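PDB 2J4D: cryptochrome DASH, chloroplastic/mitochondrial from Arabidopsis thaliana, which repairs cyclobutane pyrimidine dimers in single-stranded DNA with a flavin cofactor and a folate light antenna, binds DNA without sequence specificity and may act as a photoreceptor. Local coordinates for residues A[89-94]-A[417-423]; A[182-186]-A[197-201]; A[191-195]-A[440-444]; A[246-251]-A[287-291]. All coordinates share one frame. Residues are numbered along the deposited sequence.

Contact 1: residues A[89-94]-A[417-423]; sequences KTGALR and ETCLLDY. With FAD (flavin-adenine dinucleotide), chain C.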
# COMPACT_ATOMS: atom_id res chain seq x y z
N LYS A 89 -1.43 -13.68 -8.07
CA LYS A 89 -1.06 -13.16 -6.75
C LYS A 89 -0.69 -11.68 -6.86
O LYS A 89 -1.07 -10.87 -6.01
CB LYS A 89 0.11 -13.98 -6.17
CG LYS A 89 0.55 -13.56 -4.76
CD LYS A 89 -0.55 -13.75 -3.71
CE LYS A 89 0.01 -13.55 -2.30
NZ LYS A 89 -1.03 -13.60 -1.22
N THR A 90 0.04 -11.34 -7.91
CA THR A 90 0.43 -9.97 -8.19
C THR A 90 0.09 -9.65 -9.65
O THR A 90 0.69 -10.20 -10.58
CB THR A 90 1.93 -9.73 -7.95
OG1 THR A 90 2.24 -9.91 -6.57
CG2 THR A 90 2.30 -8.30 -8.36
N GLY A 91 -0.87 -8.75 -9.84
CA GLY A 91 -1.26 -8.36 -11.18
C GLY A 91 -0.16 -7.56 -11.87
O GLY A 91 0.76 -7.05 -11.22
N ALA A 92 -0.27 -7.44 -13.18
CA ALA A 92 0.71 -6.74 -14.00
C ALA A 92 0.98 -5.30 -13.60
O ALA A 92 2.14 -4.87 -13.57
CB ALA A 92 0.27 -6.79 -15.47
N LEU A 93 -0.06 -4.54 -13.27
CA LEU A 93 0.16 -3.14 -12.90
C LEU A 93 0.95 -2.99 -11.60
O LEU A 93 1.86 -2.17 -11.54
CB LEU A 93 -1.16 -2.37 -12.84
CG LEU A 93 -1.93 -2.25 -14.17
CD1 LEU A 93 -3.22 -1.51 -13.93
CD2 LEU A 93 -1.09 -1.52 -15.20
N ARG A 94 0.62 -3.76 -10.57
CA ARG A 94 1.39 -3.63 -9.33
C ARG A 94 2.80 -4.18 -9.57
O ARG A 94 3.77 -3.67 -9.02
CB ARG A 94 0.74 -4.36 -8.15
CG ARG A 94 1.55 -4.15 -6.85
CD ARG A 94 0.80 -4.53 -5.56
NE ARG A 94 0.63 -5.98 -5.41
CZ ARG A 94 -0.51 -6.63 -5.64
NH1 ARG A 94 -1.59 -5.96 -6.03
NH2 ARG A 94 -0.57 -7.95 -5.46
N GLU A 417 -6.83 -7.73 -4.34
CA GLU A 417 -5.45 -8.14 -4.07
C GLU A 417 -4.66 -8.27 -5.37
O GLU A 417 -3.48 -7.90 -5.44
CB GLU A 417 -5.42 -9.47 -3.31
CG GLU A 417 -3.99 -10.03 -3.18
CD GLU A 417 -3.85 -11.15 -2.15
OE1 GLU A 417 -4.89 -11.64 -1.64
OE2 GLU A 417 -2.70 -11.53 -1.87
N THR A 418 -5.30 -8.78 -6.42
CA THR A 418 -4.62 -8.90 -7.69
C THR A 418 -4.32 -7.54 -8.32
O THR A 418 -3.21 -7.28 -8.78
CB THR A 418 -5.47 -9.69 -8.71
OG1 THR A 418 -5.65 -11.04 -8.27
CG2 THR A 418 -4.80 -9.69 -10.07
N CYS A 419 -5.34 -6.68 -8.33
CA CYS A 419 -5.26 -5.38 -9.01
C CYS A 419 -4.67 -4.13 -8.37
O CYS A 419 -4.05 -3.34 -9.08
CB CYS A 419 -6.66 -5.00 -9.52
SG CYS A 419 -7.44 -6.18 -10.63
N LEU A 420 -4.87 -3.95 -7.07
CA LEU A 420 -4.41 -2.74 -6.40
C LEU A 420 -2.93 -2.47 -6.28
O LEU A 420 -2.19 -3.29 -5.75
CB LEU A 420 -5.00 -2.67 -4.99
CG LEU A 420 -6.50 -2.44 -4.89
CD1 LEU A 420 -6.94 -2.63 -3.44
CD2 LEU A 420 -6.84 -1.03 -5.38
N LEU A 421 -2.49 -1.30 -6.75
CA LEU A 421 -1.09 -0.92 -6.61
C LEU A 421 -0.81 -0.82 -5.11
O LEU A 421 0.27 -1.18 -4.65
CB LEU A 421 -0.83 0.44 -7.23
CG LEU A 421 -1.08 0.60 -8.73
CD1 LEU A 421 -0.60 1.97 -9.17
CD2 LEU A 421 -0.34 -0.48 -9.50
N ASP A 422 -1.79 -0.33 -4.35
CA ASP A 422 -1.62 -0.17 -2.91
C ASP A 422 -2.04 -1.36 -2.08
O ASP A 422 -2.22 -1.24 -0.86
CB ASP A 422 -2.36 1.09 -2.40
CG ASP A 422 -3.87 1.06 -2.67
OD1 ASP A 422 -4.48 -0.03 -2.65
OD2 ASP A 422 -4.45 2.15 -2.89
N TYR A 423 -2.19 -2.51 -2.71
CA TYR A 423 -2.62 -3.68 -1.97
C TYR A 423 -1.79 -3.88 -0.71
O TYR A 423 -0.56 -3.91 -0.77
CB TYR A 423 -2.52 -4.96 -2.79
CG TYR A 423 -2.71 -6.18 -1.92
CD1 TYR A 423 -3.94 -6.43 -1.30
CD2 TYR A 423 -1.66 -7.07 -1.68
CE1 TYR A 423 -4.12 -7.52 -0.45
CE2 TYR A 423 -1.83 -8.17 -0.83
CZ TYR A 423 -3.06 -8.38 -0.22
OH TYR A 423 -3.24 -9.46 0.61
PA FAD C . -6.46 9.43 1.26
O1A FAD C . -5.58 10.48 0.71
O2A FAD C . -7.90 9.73 1.50
O5B FAD C . -5.86 8.88 2.65
C5B FAD C . -4.47 9.07 2.98
C4B FAD C . -3.89 7.73 3.44
O4B FAD C . -4.64 7.28 4.57
C3B FAD C . -3.98 6.60 2.41
O3B FAD C . -2.96 6.67 1.44
C2B FAD C . -3.94 5.40 3.31
O2B FAD C . -2.64 4.94 3.62
C1B FAD C . -4.75 5.85 4.54
N9A FAD C . -6.18 5.48 4.52
C8A FAD C . -7.25 6.27 4.12
N7A FAD C . -8.41 5.64 4.24
C5A FAD C . -8.09 4.39 4.73
C6A FAD C . -8.88 3.27 5.05
N6A FAD C . -10.21 3.23 4.95
N1A FAD C . -8.23 2.14 5.52
C2A FAD C . -6.86 2.14 5.65
N3A FAD C . -6.04 3.18 5.35
C4A FAD C . -6.70 4.28 4.89
N1 FAD C . -5.95 0.97 1.33
C2 FAD C . -4.68 0.46 1.16
O2 FAD C . -3.70 1.12 1.46
N3 FAD C . -4.54 -0.83 0.62
C4 FAD C . -5.61 -1.63 0.24
O4 FAD C . -5.42 -2.77 -0.24
C4X FAD C . -6.91 -1.11 0.42
N5 FAD C . -8.05 -1.85 0.07
C5X FAD C . -9.33 -1.37 0.36
C6 FAD C . -10.46 -2.17 0.12
C7 FAD C . -11.77 -1.72 0.40
C7M FAD C . -12.95 -2.62 0.12
C8 FAD C . -11.94 -0.39 0.95
C8M FAD C . -13.31 0.18 1.28
C9 FAD C . -10.81 0.41 1.20
C9A FAD C . -9.49 -0.05 0.91
N10 FAD C . -8.34 0.75 1.15
C10 FAD C . -7.04 0.20 0.97
C1' FAD C . -8.44 2.01 1.95
C2' FAD C . -8.64 3.32 1.17
O2' FAD C . -9.71 3.17 0.25
C3' FAD C . -7.36 3.66 0.41
O3' FAD C . -6.24 3.74 1.31
C4' FAD C . -7.40 5.01 -0.34
O4' FAD C . -8.43 5.00 -1.33
C5' FAD C . -6.05 5.25 -1.00
O5' FAD C . -6.05 6.51 -1.67
P FAD C . -5.52 7.87 -1.08
O1P FAD C . -4.10 7.64 -0.79
O2P FAD C . -5.79 8.96 -2.06
O3P FAD C . -6.41 8.23 0.19
O HOH W 1 -0.60 -10.42 -3.27
O HOH W 2 -1.94 -5.16 -10.29
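R94 is the most covered residue of this contact, which joins the alpha/beta domain to the helical FAD-binding domain of this class-1 photolyase family member. Its side chain leaves the backbone extended, chi1 and chi2 both t, and bends at chi3 (p), which brings the guanidinium in line with the carbonyls released where helix 409-419 ends. NH1 donates to E417 O and to L420 O, both at 2.8 Å, while NH2 reaches E417 O at 2.9 Å; Y423 CB lies over one face of the guanidinium, 3.5 Å from NH1. K89 starts out pointing away from 417-423, yet its long chain, t at chi1 and p at chi2, carries NZ to a salt bridge with E417 OE2 (2.7 Å). Water 1 joins K89 O to the same OE2. G91, the N-cap of helix 92-111, donates from N to T418 O (3.0 Å); a beta carbon here would clash with that oxygen. L93 CB packs on L421 CD2 at 3.9 Å. The type I turn L420-Y423 delivers D422 O to N3 of the flavin (2.8 Å), and E417 OE1 hydrogen-bonds the bound methenyltetrahydrofolate, so both cofactors border the contact. Around it, L420 and Y423 touch helix 425-436, C419 and L420 lean on L383 of helix 374-386, and D422 forms a salt bridge with R394 of helix 391-404.

Contact 2: residues A[182-186]-A[197-201]; sequences DLPFD and FRKSV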
# COMPACT_ATOMS: atom_id res chain seq x y z
N ASP A 182 4.60 2.00 21.75
CA ASP A 182 4.12 3.19 22.44
C ASP A 182 2.63 3.20 22.72
O ASP A 182 2.14 4.12 23.38
CB ASP A 182 4.45 4.47 21.65
CG ASP A 182 5.94 4.67 21.42
OD1 ASP A 182 6.75 4.17 22.22
OD2 ASP A 182 6.29 5.35 20.44
N LEU A 183 1.90 2.22 22.19
CA LEU A 183 0.45 2.14 22.38
C LEU A 183 0.02 2.01 23.83
O LEU A 183 0.75 1.49 24.67
CB LEU A 183 -0.12 0.96 21.59
CG LEU A 183 -0.00 1.04 20.06
CD1 LEU A 183 -0.56 -0.24 19.45
CD2 LEU A 183 -0.77 2.24 19.55
N PRO A 184 -1.19 2.50 24.15
CA PRO A 184 -1.71 2.42 25.52
C PRO A 184 -2.35 1.06 25.82
O PRO A 184 -3.12 0.93 26.76
CB PRO A 184 -2.73 3.56 25.57
CG PRO A 184 -3.27 3.57 24.17
CD PRO A 184 -2.03 3.38 23.31
N PHE A 185 -2.03 0.07 25.00
CA PHE A 185 -2.54 -1.29 25.18
C PHE A 185 -1.77 -2.27 24.29
O PHE A 185 -1.19 -1.86 23.28
CB PHE A 185 -4.05 -1.36 24.86
CG PHE A 185 -4.51 -0.38 23.79
CD1 PHE A 185 -3.95 -0.38 22.52
CD2 PHE A 185 -5.50 0.56 24.09
CE1 PHE A 185 -4.36 0.54 21.56
CE2 PHE A 185 -5.92 1.49 23.13
CZ PHE A 185 -5.35 1.48 21.86
N ASP A 186 -1.72 -3.54 24.68
CA ASP A 186 -1.06 -4.52 23.84
C ASP A 186 -2.07 -4.73 22.72
O ASP A 186 -3.27 -4.58 22.96
CB ASP A 186 -0.84 -5.85 24.58
CG ASP A 186 -0.14 -6.88 23.70
OD1 ASP A 186 1.10 -6.78 23.53
OD2 ASP A 186 -0.82 -7.79 23.17
N PHE A 197 -10.05 3.45 19.54
CA PHE A 197 -8.62 3.30 19.30
C PHE A 197 -8.04 4.68 19.02
O PHE A 197 -7.03 5.08 19.61
CB PHE A 197 -8.38 2.41 18.07
CG PHE A 197 -6.99 2.49 17.53
CD1 PHE A 197 -5.93 1.86 18.17
CD2 PHE A 197 -6.73 3.21 16.36
CE1 PHE A 197 -4.63 1.93 17.66
CE2 PHE A 197 -5.43 3.29 15.84
CZ PHE A 197 -4.38 2.65 16.49
N ARG A 198 -8.68 5.42 18.13
CA ARG A 198 -8.20 6.75 17.78
C ARG A 198 -8.14 7.70 18.98
O ARG A 198 -7.12 8.35 19.22
CB ARG A 198 -9.07 7.37 16.69
CG ARG A 198 -8.63 8.77 16.29
CD ARG A 198 -9.55 9.36 15.23
NE ARG A 198 -10.91 9.56 15.74
CZ ARG A 198 -11.23 10.45 16.67
NH1 ARG A 198 -10.30 11.24 17.19
NH2 ARG A 198 -12.49 10.56 17.07
N LYS A 199 -9.24 7.79 19.72
CA LYS A 199 -9.27 8.68 20.87
C LYS A 199 -8.16 8.34 21.85
O LYS A 199 -7.53 9.24 22.42
CB LYS A 199 -10.62 8.62 21.59
CG LYS A 199 -11.78 9.17 20.78
CD LYS A 199 -13.02 9.33 21.65
CE LYS A 199 -14.24 9.71 20.82
NZ LYS A 199 -14.05 10.96 20.03
N SER A 200 -7.89 7.05 22.02
CA SER A 200 -6.85 6.61 22.95
C SER A 200 -5.44 6.97 22.54
O SER A 200 -4.67 7.51 23.34
CB SER A 200 -6.93 5.10 23.18
OG SER A 200 -8.18 4.75 23.72
N VAL A 201 -5.06 6.67 21.30
CA VAL A 201 -3.71 7.00 20.88
C VAL A 201 -3.50 8.50 20.82
O VAL A 201 -2.43 8.99 21.19
CB VAL A 201 -3.34 6.35 19.51
CG1 VAL A 201 -3.39 4.83 19.64
CG2 VAL A 201 -4.28 6.84 18.42
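In the photolyase/cryptochrome fold, the long connection between strand 168-172 of the five-stranded parallel sheet and helix 194-204 folds back at 182-186 and packs apolar side chains on that helix. L183 comes first: its CB points sideways, but CD2 reaches V201 CG1 at 3.7 Å and F197 CE1 at 4.3 Å. P184 follows, directed toward the helix, with its CG 4.1 Å from S200 CB and its CD 4.2 Å from V201 CG1. S200 offers its methylene to this surface, since its hydroxyl is bonded to Q196 O one turn earlier. F185 then brings the CE2/CZ rim of its ring to the same helical turn, made by residues 197, 200 and 201. L190 and P191 also touch the F185 ring, and L183 touches F334 of helix 317-339, so both the loop and F197 (through I327, Y331 and F334) pack on that helix. F185 CE2 lies 3.7 Å from S200 CB, and F197 CD1 sits 3.8 Å from F185 CZ, near the plane of the F185 ring.

Contact 3: residues A[191-195]-A[440-444]; sequences PDVYT and NDPRE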
# COMPACT_ATOMS: atom_id res chain seq x y z
N PRO A 191 -8.85 -1.98 20.78
CA PRO A 191 -10.30 -1.76 20.79
C PRO A 191 -10.92 -2.22 19.46
O PRO A 191 -10.32 -2.02 18.41
CB PRO A 191 -10.42 -0.24 20.97
CG PRO A 191 -9.21 0.08 21.81
CD PRO A 191 -8.13 -0.75 21.14
N ASP A 192 -12.10 -2.83 19.51
CA ASP A 192 -12.75 -3.29 18.28
C ASP A 192 -13.50 -2.16 17.58
O ASP A 192 -14.09 -2.36 16.52
CB ASP A 192 -13.70 -4.45 18.56
CG ASP A 192 -12.97 -5.78 18.72
OD1 ASP A 192 -11.87 -5.92 18.14
OD2 ASP A 192 -13.48 -6.69 19.40
N VAL A 193 -13.48 -0.98 18.19
CA VAL A 193 -14.13 0.19 17.62
C VAL A 193 -13.05 1.22 17.30
O VAL A 193 -12.31 1.66 18.18
CB VAL A 193 -15.13 0.81 18.61
CG1 VAL A 193 -15.71 2.10 18.04
CG2 VAL A 193 -16.25 -0.20 18.89
N TYR A 194 -12.96 1.61 16.03
CA TYR A 194 -11.94 2.57 15.60
C TYR A 194 -11.92 3.86 16.41
O TYR A 194 -10.85 4.33 16.80
CB TYR A 194 -12.14 2.93 14.13
CG TYR A 194 -11.26 4.09 13.69
CD1 TYR A 194 -9.92 3.89 13.35
CD2 TYR A 194 -11.78 5.38 13.62
CE1 TYR A 194 -9.11 4.97 12.95
CE2 TYR A 194 -10.98 6.46 13.22
CZ TYR A 194 -9.66 6.24 12.90
OH TYR A 194 -8.89 7.31 12.51
N THR A 195 -13.09 4.43 16.65
CA THR A 195 -13.18 5.68 17.38
C THR A 195 -12.48 5.59 18.73
O THR A 195 -11.80 6.53 19.15
CB THR A 195 -14.64 6.10 17.60
OG1 THR A 195 -15.27 6.29 16.32
CG2 THR A 195 -14.71 7.40 18.38
N ASN A 440 -15.54 -6.61 13.55
CA ASN A 440 -16.12 -6.52 14.88
C ASN A 440 -16.69 -5.18 15.30
O ASN A 440 -16.75 -4.87 16.50
CB ASN A 440 -15.14 -7.03 15.93
CG ASN A 440 -15.16 -8.55 16.04
OD1 ASN A 440 -14.13 -9.18 16.27
ND2 ASN A 440 -16.34 -9.14 15.89
N ASP A 441 -17.07 -4.35 14.33
CA ASP A 441 -17.71 -3.10 14.69
C ASP A 441 -19.01 -3.09 13.91
O ASP A 441 -19.08 -2.62 12.78
CB ASP A 441 -16.91 -1.87 14.32
CG ASP A 441 -17.53 -0.60 14.90
OD1 ASP A 441 -18.62 -0.72 15.50
OD2 ASP A 441 -16.95 0.49 14.78
N PRO A 442 -20.07 -3.62 14.52
CA PRO A 442 -21.40 -3.70 13.93
C PRO A 442 -21.96 -2.32 13.58
O PRO A 442 -22.85 -2.22 12.73
CB PRO A 442 -22.21 -4.41 15.01
CG PRO A 442 -21.18 -5.34 15.62
CD PRO A 442 -20.03 -4.37 15.79
N ARG A 443 -21.44 -1.28 14.21
CA ARG A 443 -21.94 0.05 13.90
C ARG A 443 -21.44 0.50 12.52
O ARG A 443 -21.77 1.60 12.07
CB ARG A 443 -21.51 1.05 14.96
CG ARG A 443 -21.88 0.61 16.36
CD ARG A 443 -20.92 1.17 17.41
NE ARG A 443 -20.03 0.15 17.99
CZ ARG A 443 -20.41 -1.08 18.34
NH1 ARG A 443 -21.66 -1.48 18.15
NH2 ARG A 443 -19.54 -1.89 18.93
N GLU A 444 -20.68 -0.35 11.85
CA GLU A 444 -20.16 0.01 10.54
C GLU A 444 -20.82 -0.78 9.41
O GLU A 444 -20.50 -0.58 8.24
CB GLU A 444 -18.64 -0.17 10.50
CG GLU A 444 -17.81 0.76 11.43
CD GLU A 444 -18.01 2.25 11.18
OE1 GLU A 444 -18.97 2.84 11.72
OE2 GLU A 444 -17.21 2.84 10.42
O HOH W 3 -11.76 -7.51 15.81
O HOH W 4 -12.51 -9.21 19.26
O HOH W 5 -14.62 0.53 13.99
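D192 lays its carboxylate against the side chain of N440, CG to CB 3.7 Å, where the start of helix 194-204 meets the photolyase-type helical FAD-binding domain at its loop between helices 425-436 and 450-457. Two waters span their polar ends: water 3 donates to D192 OD1 (2.8 Å) and N440 OD1 (2.9 Å), and water 4 to D192 OD2 (2.7 Å) and only weakly to N440 OD1 (3.4 Å). D192 OD1 also forms a salt bridge with K338, both residues lining a methenyltetrahydrofolate pocket. The facing loop is shaped by an Asx turn, in which D441 OD1 accepts from R443 N at 3.2 Å; the same oxygen is 3.0 Å from R443 NE, a pairing of charges alone. V193, the N-cap of helix 194-204, sets its methyls against both members of this pair, CG1 3.8 Å from D441 OD2 and CG2 3.7 Å from NH2 of the poorly ordered R443. D441 probably binds ATP, as in related proteins. Y194 stacks its ring on W328. With no direct hydrogen bond between the segments, water also links the helix start: water 5 accepts from Y194 N (2.8 Å) and donates to D441 OD2 (2.5 Å).

Contact 4: residues A[246-251]-A[287-291]; sequences MRFVGG and KFSPW. With FAD (flavin-adenine dinucleotide), chain C.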
# COMPACT_ATOMS: atom_id res chain seq x y z
N MET A 246 -5.01 7.77 -14.19
CA MET A 246 -3.79 7.92 -13.42
C MET A 246 -2.75 6.83 -13.60
O MET A 246 -3.02 5.64 -13.43
CB MET A 246 -4.13 8.06 -11.94
CG MET A 246 -4.93 9.30 -11.63
SD MET A 246 -5.27 9.50 -9.87
CE MET A 246 -6.77 8.51 -9.69
N ARG A 247 -1.54 7.27 -13.93
CA ARG A 247 -0.40 6.38 -14.12
C ARG A 247 0.54 6.68 -12.94
O ARG A 247 1.29 7.65 -12.96
CB ARG A 247 0.27 6.72 -15.46
CG ARG A 247 1.35 5.76 -15.95
CD ARG A 247 2.61 5.89 -15.14
NE ARG A 247 3.79 5.50 -15.91
CZ ARG A 247 4.81 4.80 -15.41
NH1 ARG A 247 4.79 4.41 -14.14
NH2 ARG A 247 5.86 4.51 -16.18
N PHE A 248 0.46 5.86 -11.89
CA PHE A 248 1.32 6.03 -10.72
C PHE A 248 2.74 5.62 -11.06
O PHE A 248 2.95 4.63 -11.76
CB PHE A 248 0.81 5.18 -9.55
CG PHE A 248 -0.40 5.75 -8.87
CD1 PHE A 248 -0.26 6.52 -7.72
CD2 PHE A 248 -1.67 5.51 -9.37
CE1 PHE A 248 -1.38 7.04 -7.07
CE2 PHE A 248 -2.80 6.03 -8.73
CZ PHE A 248 -2.65 6.80 -7.58
N VAL A 249 3.72 6.36 -10.54
CA VAL A 249 5.13 6.12 -10.81
C VAL A 249 5.81 5.52 -9.57
O VAL A 249 5.87 6.16 -8.53
CB VAL A 249 5.82 7.46 -11.18
CG1 VAL A 249 7.29 7.24 -11.53
CG2 VAL A 249 5.07 8.09 -12.35
N GLY A 250 6.32 4.30 -9.70
CA GLY A 250 6.95 3.65 -8.56
C GLY A 250 8.21 4.30 -8.03
O GLY A 250 8.90 5.04 -8.74
N GLY A 251 8.51 4.03 -6.76
CA GLY A 251 9.72 4.55 -6.15
C GLY A 251 9.61 5.64 -5.10
O GLY A 251 8.69 6.45 -5.10
N LYS A 287 -3.47 10.47 -2.72
CA LYS A 287 -2.99 9.43 -3.62
C LYS A 287 -1.65 8.86 -3.10
O LYS A 287 -0.83 8.35 -3.87
CB LYS A 287 -2.81 9.97 -5.05
CG LYS A 287 -4.09 10.55 -5.65
CD LYS A 287 -5.22 9.52 -5.65
CE LYS A 287 -6.48 10.07 -6.34
NZ LYS A 287 -6.96 11.36 -5.75
N PHE A 288 -1.44 8.92 -1.79
CA PHE A 288 -0.19 8.39 -1.23
C PHE A 288 -0.17 6.86 -1.08
O PHE A 288 0.90 6.27 -0.94
CB PHE A 288 0.09 8.95 0.18
CG PHE A 288 0.30 10.44 0.25
CD1 PHE A 288 0.62 11.19 -0.87
CD2 PHE A 288 0.20 11.09 1.49
CE1 PHE A 288 0.85 12.57 -0.77
CE2 PHE A 288 0.43 12.46 1.61
CZ PHE A 288 0.75 13.20 0.48
N SER A 289 -1.34 6.23 -1.11
CA SER A 289 -1.43 4.80 -0.84
C SER A 289 -0.47 3.81 -1.49
O SER A 289 0.05 2.93 -0.81
CB SER A 289 -2.87 4.32 -1.02
OG SER A 289 -3.29 4.44 -2.36
N PRO A 290 -0.21 3.93 -2.81
CA PRO A 290 0.71 2.95 -3.39
C PRO A 290 2.12 3.04 -2.81
O PRO A 290 2.77 2.02 -2.59
CB PRO A 290 0.68 3.27 -4.89
CG PRO A 290 -0.68 3.93 -5.09
CD PRO A 290 -0.76 4.81 -3.85
N TRP A 291 2.60 4.26 -2.57
CA TRP A 291 3.94 4.43 -2.01
C TRP A 291 3.99 3.99 -0.55
O TRP A 291 5.02 3.50 -0.08
CB TRP A 291 4.39 5.88 -2.16
CG TRP A 291 4.64 6.24 -3.59
CD1 TRP A 291 5.72 5.88 -4.36
CD2 TRP A 291 3.78 6.99 -4.43
NE1 TRP A 291 5.57 6.38 -5.64
CE2 TRP A 291 4.39 7.07 -5.71
CE3 TRP A 291 2.53 7.62 -4.24
CZ2 TRP A 291 3.81 7.75 -6.78
CZ3 TRP A 291 1.96 8.30 -5.31
CH2 TRP A 291 2.60 8.36 -6.56
PA FAD C . -6.46 9.43 1.26
O1A FAD C . -5.58 10.48 0.71
O2A FAD C . -7.90 9.73 1.50
O5B FAD C . -5.86 8.88 2.65
C5B FAD C . -4.47 9.07 2.98
C4B FAD C . -3.89 7.73 3.44
O4B FAD C . -4.64 7.28 4.57
C3B FAD C . -3.98 6.60 2.41
O3B FAD C . -2.96 6.67 1.44
C2B FAD C . -3.94 5.40 3.31
O2B FAD C . -2.64 4.94 3.62
C1B FAD C . -4.75 5.85 4.54
N9A FAD C . -6.18 5.48 4.52
C8A FAD C . -7.25 6.27 4.12
N7A FAD C . -8.41 5.64 4.24
C5A FAD C . -8.09 4.39 4.73
C6A FAD C . -8.88 3.27 5.05
N6A FAD C . -10.21 3.23 4.95
N1A FAD C . -8.23 2.14 5.52
C2A FAD C . -6.86 2.14 5.65
N3A FAD C . -6.04 3.18 5.35
C4A FAD C . -6.70 4.28 4.89
N1 FAD C . -5.95 0.97 1.33
C2 FAD C . -4.68 0.46 1.16
O2 FAD C . -3.70 1.12 1.46
N3 FAD C . -4.54 -0.83 0.62
C4 FAD C . -5.61 -1.63 0.24
O4 FAD C . -5.42 -2.77 -0.24
C4X FAD C . -6.91 -1.11 0.42
N5 FAD C . -8.05 -1.85 0.07
C5X FAD C . -9.33 -1.37 0.36
C6 FAD C . -10.46 -2.17 0.12
C7 FAD C . -11.77 -1.72 0.40
C7M FAD C . -12.95 -2.62 0.12
C8 FAD C . -11.94 -0.39 0.95
C8M FAD C . -13.31 0.18 1.28
C9 FAD C . -10.81 0.41 1.20
C9A FAD C . -9.49 -0.05 0.91
N10 FAD C . -8.34 0.75 1.15
C10 FAD C . -7.04 0.20 0.97
C1' FAD C . -8.44 2.01 1.95
C2' FAD C . -8.64 3.32 1.17
O2' FAD C . -9.71 3.17 0.25
C3' FAD C . -7.36 3.66 0.41
O3' FAD C . -6.24 3.74 1.31
C4' FAD C . -7.40 5.01 -0.34
O4' FAD C . -8.43 5.00 -1.33
C5' FAD C . -6.05 5.25 -1.00
O5' FAD C . -6.05 6.51 -1.67
P FAD C . -5.52 7.87 -1.08
O1P FAD C . -4.10 7.64 -0.79
O2P FAD C . -5.79 8.96 -2.06
O3P FAD C . -6.41 8.23 0.19
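The phosphate-binding part of the FAD pocket is formed here by the backbone leading into helix 289-293. K287 N donates to FAD O2P at 2.8 Å and S289 N to FAD O1P at 3.1 Å, two amides that hold the same phosphate. K287 has left-handed backbone angles, its CA-to-CB bond points toward 246-251, and M246 CE meets K287 CE at 3.7 Å; the ammonium goes on to S285 OG and P282 O and makes a cation-pi contact with Y284. F248 fills the middle. P290 CG lies over the face of its ring, 4.0 Å from the centroid, a CH-pi contact, while K287 O approaches the ring edge at CE1, 3.5 Å away. Strand 245-248 pairs in parallel with strand 4-7 near the N terminus, so this short two-stranded sheet, separate from the five-stranded parallel sheet of the alpha/beta domain, backs the cofactor-binding turn. V7 of its partner strand touches M246, F248 and W291. The W291 and F248 rings meet obliquely, with W291 CH2 3.6 Å from F248 CD1. W291 NE1 makes a weak hydrogen bond to V249 O (2.9 Å), two residues before G251, the N-cap of helix 252-265. G251 has a phi of 110°, where a beta carbon would be jammed against the carbonyl O of G250; its own O lies 3.1 Å from W291 CD1.

In the fold
Contact 1 opens first, at 89-94, and closes the longest loop only at 417-423, joining the alpha/beta domain to the helical FAD-binding domain. Contact 2 closes a short loop inside it, folding 182-186 onto helix 194-204. Contact 3 ties the start of that helix to the loop between helices 425-436 and 450-457; it crosses contact 2, with P191 packed against F185 and F197, and also contact 1. Contact 4, in series after contact 2, is nested within the loops of both 1 and 3 and ties strand 245-248 to helix 289-293. It touches contact 1 through L421 on F248 and D422 on S289 beside the shared FAD, whereas the nearest atoms of contacts 1 and 3 stay about 17 Å apart.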